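Local coordinates for dihydropyrimidinase (Brevibacillus agri, PDB 3SFW), which probably catalyses the reversible, zinc-dependent hydrolytic ring opening of dihydropyrimidines, at residues A[347-352]-A[421-427]. Coordinates in Å, arbitrary orientation, origin at the centre of the assembly. Residues are numbered along the deposited sequence.
Sequences TILFSE and MQVHGDV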
# COMPACT_ATOMS: atom_id res chain seq x y z
N THR A 347 -3.67 -30.68 -15.92
CA THR A 347 -5.12 -30.72 -16.23
C THR A 347 -5.95 -29.78 -15.36
O THR A 347 -6.84 -29.08 -15.88
CB THR A 347 -5.72 -32.14 -16.14
OG1 THR A 347 -5.09 -32.97 -17.13
CG2 THR A 347 -7.24 -32.07 -16.49
N ILE A 348 -5.61 -29.67 -14.08
CA ILE A 348 -6.32 -28.74 -13.20
C ILE A 348 -6.13 -27.29 -13.65
O ILE A 348 -7.08 -26.52 -13.69
CB ILE A 348 -5.91 -28.93 -11.74
CG1 ILE A 348 -6.46 -30.31 -11.28
CG2 ILE A 348 -6.43 -27.80 -10.85
CD1 ILE A 348 -6.04 -30.66 -9.85
N LEU A 349 -4.91 -26.93 -13.98
CA LEU A 349 -4.64 -25.57 -14.45
C LEU A 349 -5.40 -25.28 -15.76
O LEU A 349 -5.93 -24.20 -15.95
CB LEU A 349 -3.12 -25.30 -14.60
CG LEU A 349 -2.46 -24.73 -13.29
CD1 LEU A 349 -2.84 -23.30 -13.08
CD2 LEU A 349 -2.84 -25.47 -12.03
N PHE A 350 -5.48 -26.26 -16.64
CA PHE A 350 -6.24 -26.05 -17.89
C PHE A 350 -7.73 -25.94 -17.55
O PHE A 350 -8.44 -25.03 -18.01
CB PHE A 350 -6.01 -27.21 -18.86
CG PHE A 350 -6.85 -27.09 -20.12
CD1 PHE A 350 -6.50 -26.18 -21.12
CD2 PHE A 350 -8.02 -27.81 -20.24
CE1 PHE A 350 -7.31 -26.03 -22.27
CE2 PHE A 350 -8.84 -27.67 -21.38
CZ PHE A 350 -8.49 -26.76 -22.38
N SER A 351 -8.24 -26.90 -16.79
CA SER A 351 -9.69 -27.02 -16.64
C SER A 351 -10.25 -25.94 -15.70
O SER A 351 -11.35 -25.40 -15.94
CB SER A 351 -10.04 -28.42 -16.12
OG SER A 351 -11.45 -28.64 -16.18
N GLU A 352 -9.56 -25.65 -14.60
CA GLU A 352 -10.07 -24.64 -13.69
C GLU A 352 -9.57 -23.27 -14.07
O GLU A 352 -10.10 -22.26 -13.58
CB GLU A 352 -9.64 -24.96 -12.26
CG GLU A 352 -10.44 -26.14 -11.70
CD GLU A 352 -11.93 -25.81 -11.57
OE1 GLU A 352 -12.27 -24.75 -10.99
OE2 GLU A 352 -12.77 -26.62 -12.03
N MET A 421 -13.23 -34.92 -8.63
CA MET A 421 -13.24 -33.64 -9.37
C MET A 421 -13.52 -33.82 -10.85
O MET A 421 -12.86 -34.59 -11.53
CB MET A 421 -11.89 -32.91 -9.21
CG MET A 421 -11.94 -31.47 -9.73
SD MET A 421 -10.27 -30.84 -9.46
CE MET A 421 -10.39 -29.26 -10.31
N GLN A 422 -14.52 -33.12 -11.36
CA GLN A 422 -14.77 -33.16 -12.81
C GLN A 422 -13.85 -32.17 -13.52
O GLN A 422 -13.83 -30.98 -13.19
CB GLN A 422 -16.21 -32.76 -13.11
CG GLN A 422 -17.19 -33.55 -12.29
CD GLN A 422 -17.18 -34.96 -12.68
OE1 GLN A 422 -16.69 -35.82 -11.93
NE2 GLN A 422 -17.63 -35.25 -13.91
N VAL A 423 -13.18 -32.64 -14.56
CA VAL A 423 -12.34 -31.75 -15.40
C VAL A 423 -12.61 -31.98 -16.86
O VAL A 423 -13.12 -33.04 -17.27
CB VAL A 423 -10.84 -32.01 -15.13
CG1 VAL A 423 -10.52 -31.70 -13.64
CG2 VAL A 423 -10.46 -33.46 -15.49
N HIS A 424 -12.23 -31.00 -17.69
CA HIS A 424 -12.02 -31.26 -19.10
C HIS A 424 -10.55 -31.23 -19.41
O HIS A 424 -9.82 -30.38 -18.90
CB HIS A 424 -12.70 -30.16 -19.94
CG HIS A 424 -14.19 -30.17 -19.84
ND1 HIS A 424 -15.00 -30.32 -20.95
CD2 HIS A 424 -15.01 -30.09 -18.77
CE1 HIS A 424 -16.26 -30.34 -20.55
NE2 HIS A 424 -16.30 -30.18 -19.24
N GLY A 425 -10.16 -32.07 -20.35
CA GLY A 425 -8.78 -32.12 -20.83
C GLY A 425 -8.17 -33.47 -20.48
O GLY A 425 -8.35 -33.96 -19.39
N ASP A 426 -7.54 -34.11 -21.46
CA ASP A 426 -6.95 -35.43 -21.26
C ASP A 426 -5.58 -35.42 -21.96
O ASP A 426 -5.45 -34.99 -23.12
CB ASP A 426 -7.89 -36.51 -21.85
CG ASP A 426 -7.67 -37.91 -21.25
OD1 ASP A 426 -7.01 -38.04 -20.20
OD2 ASP A 426 -8.19 -38.89 -21.84
N VAL A 427 -4.55 -35.85 -21.23
CA VAL A 427 -3.21 -36.07 -21.81
C VAL A 427 -3.18 -37.37 -22.61
O VAL A 427 -3.33 -38.48 -22.04
CB VAL A 427 -2.15 -36.09 -20.69
CG1 VAL A 427 -0.76 -36.44 -21.23
CG2 VAL A 427 -2.13 -34.68 -19.98
O HOH W 1 -12.37 -28.63 -13.65
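This is a buried helix-on-strand contact: helix 345-354 lies across strand 422-432, tied to it by one direct hydrogen bond and a bridging water. Over the two segments the axes come within 7.2 Å at 116°, so the helix crosses steeply, and the backbones are close enough for Ser351 CA to lie 5.4 Å from His424 CA. Ser351 is the polar hub. Ser351 OG accepts a hydrogen bond from His424 N (2.9 Å) and donates to water 1 (2.7 Å), which in turn donates to Gln422 O (2.8 Å) and Glu352 OE2 (2.6 Å). The other carboxylate oxygen of Glu352 forms a salt bridge with Lys356, just beyond the helix. In the amidohydrolase fold, a TIM barrel is accompanied by a small β-sandwich domain; strand 422-432, antiparallel to strand 393-403, probably belongs to that domain, so the contact would join its sheet to a helix of the barrel part. Van der Waals contacts flank Ser351 on both sides. Toward the start of the strand, Met421 is extended, all t, bringing CE to 3.4 Å from Glu352 CG and into apolar contact with Ile348 CG1 at 4.2 Å. Further along, Thr347 CG2 packs methyl to methyl on Val423 CG2 at 3.6 Å and meets Gly425 O at 3.6 Å. Phe350 turns its ring edge to the strand, with CD2 3.4 Å from His424 O, a carbonyl without a hydrogen-bond partner, and it also packs edge-to-face with Phe396. A CB on Gly425 would come to about 3.2 Å from Phe350 CD2, and at phi 115° it would also jam against His424 O.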